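Local coordinates for monovalent Na+/H+ antiporter subunit D (Dietzia sp. DQ12-45-1b, PDB 7D3U), which is a membrane subunit of the Mrp complex, a bacterial sodium/proton antiporter, and probably takes part in its ion transport, at residues T242-S246 with K337-L342; I299-H303 with S421-I425; P385-V390 with T541-L546. All blocks are in the same frame, centred on the assembly; numbering follows the deposited sequence.

Overall arrangement
Contacts 1 and 2 are fully buried, while contact 3 is only partly buried and reaches a bound detergent at its edge. Contact 1 lies deepest, its centre about 7 Å from the centre of the chain. Contacts 1 and 2 touch: Leu300 packs on Phe341, and Lys337 lies on His303. Their helices 296-316 and 320-350 follow each other in the chain. Contact 3 stands apart from both, but helix 320-350 also passes beside it. The chemistry differs. Contact 1 is small-residue packing round a phenylalanine. Contact 2 sets a serine and a methionine against a histidine. Contact 3 brings two backbones together at a glycine.

Contact 1: T242-S246 with K337-L342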
# COMPACT_ATOMS: atom_id res chain seq x y z
N THR A 242 0.09 10.17 1.26
CA THR A 242 0.15 9.13 0.24
C THR A 242 1.50 9.12 -0.47
O THR A 242 1.99 8.05 -0.84
CB THR A 242 -0.98 9.30 -0.77
OG1 THR A 242 -0.84 8.33 -1.81
CG2 THR A 242 -0.97 10.68 -1.38
N ALA A 243 2.12 10.29 -0.64
CA ALA A 243 3.44 10.34 -1.24
C ALA A 243 4.48 9.70 -0.33
O ALA A 243 5.41 9.04 -0.80
CB ALA A 243 3.82 11.78 -1.57
N MET A 244 4.34 9.90 0.98
CA MET A 244 5.26 9.27 1.92
C MET A 244 5.04 7.76 1.97
O MET A 244 6.00 7.00 2.12
CB MET A 244 5.11 9.89 3.31
CG MET A 244 6.02 9.28 4.35
SD MET A 244 5.91 10.15 5.92
CE MET A 244 6.02 11.84 5.36
N PHE A 245 3.79 7.32 1.86
CA PHE A 245 3.50 5.89 1.95
C PHE A 245 3.81 5.15 0.66
O PHE A 245 3.98 3.92 0.68
CB PHE A 245 2.04 5.67 2.32
CG PHE A 245 1.69 6.08 3.72
CD1 PHE A 245 2.63 6.66 4.55
CD2 PHE A 245 0.42 5.87 4.21
CE1 PHE A 245 2.31 7.04 5.83
CE2 PHE A 245 0.09 6.25 5.49
CZ PHE A 245 1.03 6.84 6.30
N SER A 246 3.88 5.86 -0.46
CA SER A 246 4.09 5.21 -1.75
C SER A 246 5.42 4.47 -1.83
O SER A 246 5.57 3.59 -2.68
CB SER A 246 4.02 6.25 -2.87
OG SER A 246 5.29 6.85 -3.08
N LYS A 337 7.67 6.94 -8.12
CA LYS A 337 6.33 7.05 -7.58
C LYS A 337 6.26 8.10 -6.48
O LYS A 337 5.22 8.75 -6.31
CB LYS A 337 5.86 5.70 -7.05
CG LYS A 337 4.37 5.61 -6.81
CD LYS A 337 3.60 5.93 -8.08
CE LYS A 337 3.79 4.85 -9.12
NZ LYS A 337 3.10 5.20 -10.40
N ALA A 338 7.34 8.28 -5.72
CA ALA A 338 7.40 9.41 -4.80
C ALA A 338 7.35 10.73 -5.57
O ALA A 338 6.55 11.62 -5.24
CB ALA A 338 8.65 9.33 -3.94
N ALA A 339 8.17 10.86 -6.60
CA ALA A 339 8.18 12.08 -7.41
C ALA A 339 6.89 12.26 -8.19
O ALA A 339 6.63 13.36 -8.69
CB ALA A 339 9.36 12.06 -8.38
N LEU A 340 6.07 11.22 -8.31
CA LEU A 340 4.82 11.31 -9.05
C LEU A 340 3.65 11.66 -8.14
O LEU A 340 2.74 12.39 -8.55
CB LEU A 340 4.54 9.99 -9.77
CG LEU A 340 3.98 10.08 -11.19
CD1 LEU A 340 4.57 11.26 -11.93
CD2 LEU A 340 4.27 8.79 -11.94
N PHE A 341 3.66 11.16 -6.90
CA PHE A 341 2.65 11.56 -5.93
C PHE A 341 2.92 12.95 -5.38
O PHE A 341 2.02 13.55 -4.79
CB PHE A 341 2.60 10.56 -4.78
CG PHE A 341 1.72 9.38 -5.04
CD1 PHE A 341 0.35 9.51 -5.06
CD2 PHE A 341 2.26 8.12 -5.25
CE1 PHE A 341 -0.47 8.42 -5.30
CE2 PHE A 341 1.46 7.03 -5.48
CZ PHE A 341 0.09 7.18 -5.50
N LEU A 342 4.14 13.47 -5.55
CA LEU A 342 4.46 14.82 -5.11
C LEU A 342 4.16 15.87 -6.17
O LEU A 342 3.91 17.03 -5.82
CB LEU A 342 5.94 14.91 -4.72
CG LEU A 342 6.37 14.20 -3.44
CD1 LEU A 342 7.87 14.34 -3.24
CD2 LEU A 342 5.62 14.76 -2.26
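The apolar part is centred on Ala243, which packs against Phe341 and Leu342. Its CB lies 3.6 Å from CB of Phe341 and 3.5 Å from CD2 of Leu342. The methyl thus fits at the base of the phenylalanine and beside one branch of the leucine. The small residue lets the backbones come close, with CA of Ala243 4.9 Å from CA of Phe341.

Two polar residues approach the Phe341 ring from the same side. Thr242 lies over the face: OG1 sits 3.5 Å above the ring plane, shifted toward the rim. The hydroxyl is placed there by its position opposite the backbone N (chi1 176°). Ser246 comes in obliquely with carbon, its CB 3.5 Å from CD2 of Phe341.

These residues join helix 239-245 to helix 320-350. The shorter helix leads into the predicted transmembrane segment 242-265, which is interrupted before helix 249-263, within the membrane fold shared by Mrp antiporters and complex I. Helix 80-101 packs on both partners, at Ala243 and Leu342 among others.

The hydroxyl of Ser246 bonds back to its own segment, OG to O of Ala243 at 3.2 Å, with the donor tilted out of the carbonyl plane. The same OG lies beside the backbone of Lys337 and Ala338. The Lys337 side chain meets Ser246 mainly through CG, 4.0 Å from CB of Ser246. Its bent chain then leads its end away, toward His303.

Contact 2: I299-H303 with S421-I425; sequences ILAFH and SMLKI
The hydroxyl of Ser421 faces two residues of helix 296-316, His303 and Ile299. Its OG lies beside the imidazole, nearest CE1, and 3.5 Å from NE2 of His303. The approach is oblique to the ring, and the geometry does not amount to a hydrogen bond. CG2 of Ile299 covers the same oxygen with a methyl. Ser421 OG points opposite its backbone N (chi1 156°), which carries it across toward the histidine.

Met422 meets the same imidazole through sulfur. Its SD is 4.2 Å from the ring centroid of His303, along a line 61° off the ring normal, so this is an oblique Met-aromatic contact. The two side chains run alongside each other, pointing opposite ways. The bent chain of Met422 sets SD beside the imidazole and sends CE toward Leu300 and Leu340.

Ile299 and Ile425 reach tip to tip, with CG2 of Ile299 3.6 Å from CD1 of Ile425. Leu300 adds a looser contact, its CD2 4.3 Å from CE of Met422. NZ of Lys424 lies 3.8 Å from CD1 of Ile299, a van der Waals contact, while Ile551 of subunit A packs against the lysine.

The helix segments run nearly antiparallel, at 163°, with axes 11.5 Å apart. At this spacing the side chains, not the backbones, make the contact. Lys337 touches His303 from helix 320-350. An alanine in place of His303 would probably leave the sulfur of Met422 and the hydroxyl of Ser421 without the ring they lie against. The chemistry implies a polar imidazole in a mixed seam, beside the buried Lys337. Buried lysines and histidines in related subunits are thought to form the central polar route, and these residues may belong to it.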
# COMPACT_ATOMS: atom_id res chain seq x y z
N ILE A 299 -5.21 7.05 -10.39
CA ILE A 299 -4.48 6.33 -11.43
C ILE A 299 -3.14 5.84 -10.90
O ILE A 299 -2.73 4.70 -11.16
CB ILE A 299 -4.30 7.24 -12.66
CG1 ILE A 299 -5.56 7.24 -13.52
CG2 ILE A 299 -3.09 6.82 -13.47
CD1 ILE A 299 -5.51 8.21 -14.67
N LEU A 300 -2.45 6.69 -10.13
CA LEU A 300 -1.14 6.34 -9.62
C LEU A 300 -1.18 5.17 -8.64
O LEU A 300 -0.18 4.47 -8.50
CB LEU A 300 -0.50 7.56 -8.95
CG LEU A 300 -0.39 8.79 -9.84
CD1 LEU A 300 0.17 9.96 -9.07
CD2 LEU A 300 0.46 8.50 -11.06
N ALA A 301 -2.32 4.92 -7.98
CA ALA A 301 -2.41 3.76 -7.11
C ALA A 301 -2.36 2.46 -7.91
O ALA A 301 -1.59 1.55 -7.59
CB ALA A 301 -3.69 3.83 -6.28
N PHE A 302 -3.19 2.36 -8.95
CA PHE A 302 -3.13 1.19 -9.81
C PHE A 302 -1.79 1.08 -10.52
O PHE A 302 -1.29 -0.03 -10.76
CB PHE A 302 -4.27 1.23 -10.83
CG PHE A 302 -5.52 0.55 -10.37
CD1 PHE A 302 -5.55 -0.82 -10.17
CD2 PHE A 302 -6.67 1.27 -10.15
CE1 PHE A 302 -6.70 -1.45 -9.75
CE2 PHE A 302 -7.83 0.65 -9.73
CZ PHE A 302 -7.84 -0.71 -9.53
N HIS A 303 -1.18 2.22 -10.86
CA HIS A 303 0.16 2.17 -11.44
C HIS A 303 1.17 1.65 -10.44
O HIS A 303 2.11 0.94 -10.81
CB HIS A 303 0.57 3.55 -11.94
CG HIS A 303 0.20 3.81 -13.36
ND1 HIS A 303 -0.05 5.07 -13.85
CD2 HIS A 303 0.02 2.96 -14.40
CE1 HIS A 303 -0.35 4.99 -15.13
NE2 HIS A 303 -0.32 3.72 -15.49
N SER A 421 -1.88 5.82 -20.02
CA SER A 421 -2.52 6.44 -18.86
C SER A 421 -1.78 7.70 -18.42
O SER A 421 -2.41 8.69 -18.04
CB SER A 421 -2.62 5.43 -17.72
OG SER A 421 -2.71 6.10 -16.48
N MET A 422 -0.44 7.67 -18.46
CA MET A 422 0.30 8.88 -18.13
C MET A 422 0.02 10.00 -19.12
O MET A 422 -0.06 11.17 -18.74
CB MET A 422 1.80 8.59 -18.06
CG MET A 422 2.19 7.60 -16.98
SD MET A 422 1.36 7.87 -15.41
CE MET A 422 2.10 9.42 -14.90
N LEU A 423 -0.18 9.65 -20.40
CA LEU A 423 -0.56 10.65 -21.38
C LEU A 423 -1.99 11.13 -21.17
O LEU A 423 -2.29 12.30 -21.43
CB LEU A 423 -0.41 10.09 -22.79
CG LEU A 423 1.01 10.04 -23.34
CD1 LEU A 423 1.00 9.56 -24.78
CD2 LEU A 423 1.67 11.40 -23.23
N LYS A 424 -2.87 10.26 -20.69
CA LYS A 424 -4.21 10.70 -20.33
C LYS A 424 -4.16 11.74 -19.22
O LYS A 424 -4.86 12.75 -19.27
CB LYS A 424 -5.06 9.51 -19.90
CG LYS A 424 -6.55 9.74 -20.03
CD LYS A 424 -7.27 8.46 -20.42
CE LYS A 424 -6.87 7.31 -19.51
NZ LYS A 424 -7.14 7.61 -18.08
N ILE A 425 -3.31 11.52 -18.21
CA ILE A 425 -3.15 12.51 -17.15
C ILE A 425 -2.57 13.80 -17.72
O ILE A 425 -3.08 14.90 -17.48
CB ILE A 425 -2.26 11.96 -16.02
CG1 ILE A 425 -2.96 10.82 -15.30
CG2 ILE A 425 -1.96 13.06 -15.03
CD1 ILE A 425 -2.16 10.27 -14.15

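Contact 3: P385-V390 with T541-L546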
# COMPACT_ATOMS: atom_id res chain seq x y z
N PRO A 385 15.71 8.59 -21.91
CA PRO A 385 16.40 9.69 -21.23
C PRO A 385 16.32 9.65 -19.71
O PRO A 385 16.95 10.47 -19.03
CB PRO A 385 15.69 10.94 -21.77
CG PRO A 385 14.40 10.46 -22.31
CD PRO A 385 14.69 9.10 -22.84
N PHE A 386 15.58 8.69 -19.15
CA PHE A 386 15.40 8.62 -17.70
C PHE A 386 15.80 7.26 -17.14
O PHE A 386 16.33 6.41 -17.87
CB PHE A 386 13.95 8.94 -17.34
CG PHE A 386 13.52 10.30 -17.80
CD1 PHE A 386 13.82 11.42 -17.05
CD2 PHE A 386 12.82 10.45 -18.98
CE1 PHE A 386 13.42 12.67 -17.47
CE2 PHE A 386 12.42 11.70 -19.40
CZ PHE A 386 12.72 12.81 -18.65
N SER A 387 15.55 7.05 -15.85
CA SER A 387 16.04 5.85 -15.18
C SER A 387 15.23 4.61 -15.56
O SER A 387 15.80 3.56 -15.85
CB SER A 387 16.02 6.04 -13.67
OG SER A 387 16.45 4.87 -13.01
N GLY A 388 13.90 4.73 -15.55
CA GLY A 388 13.02 3.60 -15.79
C GLY A 388 13.33 2.79 -17.02
O GLY A 388 13.00 1.60 -17.10
N PHE A 389 13.99 3.41 -17.99
CA PHE A 389 14.42 2.68 -19.18
C PHE A 389 15.46 1.64 -18.82
O PHE A 389 15.39 0.49 -19.28
CB PHE A 389 14.96 3.65 -20.22
CG PHE A 389 16.18 3.15 -20.94
CD1 PHE A 389 16.07 2.20 -21.95
CD2 PHE A 389 17.43 3.64 -20.62
CE1 PHE A 389 17.19 1.75 -22.61
CE2 PHE A 389 18.55 3.20 -21.28
CZ PHE A 389 18.43 2.25 -22.28
N VAL A 390 16.45 2.01 -18.01
CA VAL A 390 17.46 1.05 -17.57
C VAL A 390 16.81 -0.10 -16.82
O VAL A 390 17.13 -1.27 -17.04
CB VAL A 390 18.52 1.75 -16.70
CG1 VAL A 390 19.70 0.84 -16.49
CG2 VAL A 390 18.96 3.05 -17.36
N THR A 541 15.75 10.72 -10.90
CA THR A 541 15.37 9.72 -11.89
C THR A 541 15.93 10.00 -13.27
O THR A 541 15.76 9.18 -14.17
CB THR A 541 13.85 9.60 -11.96
OG1 THR A 541 13.51 8.50 -12.81
CG2 THR A 541 13.26 10.87 -12.54
N LEU A 542 16.59 11.14 -13.47
CA LEU A 542 17.32 11.43 -14.69
C LEU A 542 18.82 11.23 -14.51
O LEU A 542 19.50 10.76 -15.43
CB LEU A 542 17.04 12.85 -15.16
CG LEU A 542 17.59 13.25 -16.54
CD1 LEU A 542 16.66 14.23 -17.21
CD2 LEU A 542 18.98 13.84 -16.40
N ALA A 543 19.35 11.58 -13.34
CA ALA A 543 20.73 11.27 -13.03
C ALA A 543 20.96 9.76 -12.97
O ALA A 543 22.04 9.28 -13.32
CB ALA A 543 21.14 11.92 -11.71
N LEU A 544 19.94 9.01 -12.54
CA LEU A 544 20.01 7.55 -12.56
C LEU A 544 19.78 6.97 -13.94
O LEU A 544 20.03 5.78 -14.14
CB LEU A 544 18.97 6.97 -11.59
CG LEU A 544 19.23 7.20 -10.10
CD1 LEU A 544 18.20 6.47 -9.27
CD2 LEU A 544 20.64 6.74 -9.74
N GLY A 545 19.30 7.77 -14.89
CA GLY A 545 19.14 7.31 -16.25
C GLY A 545 20.39 7.54 -17.07
O GLY A 545 20.87 6.63 -17.74
N LEU A 546 20.93 8.76 -17.00
CA LEU A 546 22.19 9.04 -17.68
C LEU A 546 23.33 8.27 -17.03
O LEU A 546 23.97 7.43 -17.67
CB LEU A 546 22.47 10.54 -17.68
CG LEU A 546 21.49 11.42 -18.46
CD1 LEU A 546 22.09 12.78 -18.72
CD2 LEU A 546 21.08 10.75 -19.76
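Phe386 and Leu542 pass each other at a slant, and CE1 of the ring lies 3.6 Å from CD1 of the leucine. The methyl approaches the ring obliquely. The carbonyl O of Thr541 lies at the ring edge, near its plane. Phe386 CG stands opposite its own carbonyl carbon (chi1 -59°), which sets the ring beside Leu542 and the Thr541 carbonyl. Ala375, Met378 and Ser379 of helix 367-380 line it elsewhere.

CB of Ser387 meets Thr541, 3.6 Å from its OG1, and that hydroxyl is hydrogen-bonded to Ser379. OG of Ser387 points away from the threonine hydroxyl and rests 3.6 Å from CB of Leu544.

Between these side chains the backbones almost touch. CA of Ser387 is 3.6 Å from CA of Gly545. The glycine lacks a side chain exactly where one would point at the chain of Phe386 and Ser387. A CA-H...O contact joins CA of Gly545 to O of Phe386 at 3.4 Å.

The segment 385-390 opens helix 387-401, just after the gap that separates it from helix 367-380. Such a broken helix is known from antiporter-like subunits. Leu546 marks the outer end: its carbonyl bonds Trp57 of subunit A, and detergent lies close by.

One weak hydrogen bond spans the contact, from N of Ser387 to O of Thr541 at 2.7 Å, with an N-H...O angle of 126°. Helix 528-546 is kinked here, and N of Gly545 does not reach back to that oxygen. The geometry suggests that the Thr541 carbonyl, not used by N of Gly545, may be partly satisfied by the weak bond from N of Ser387.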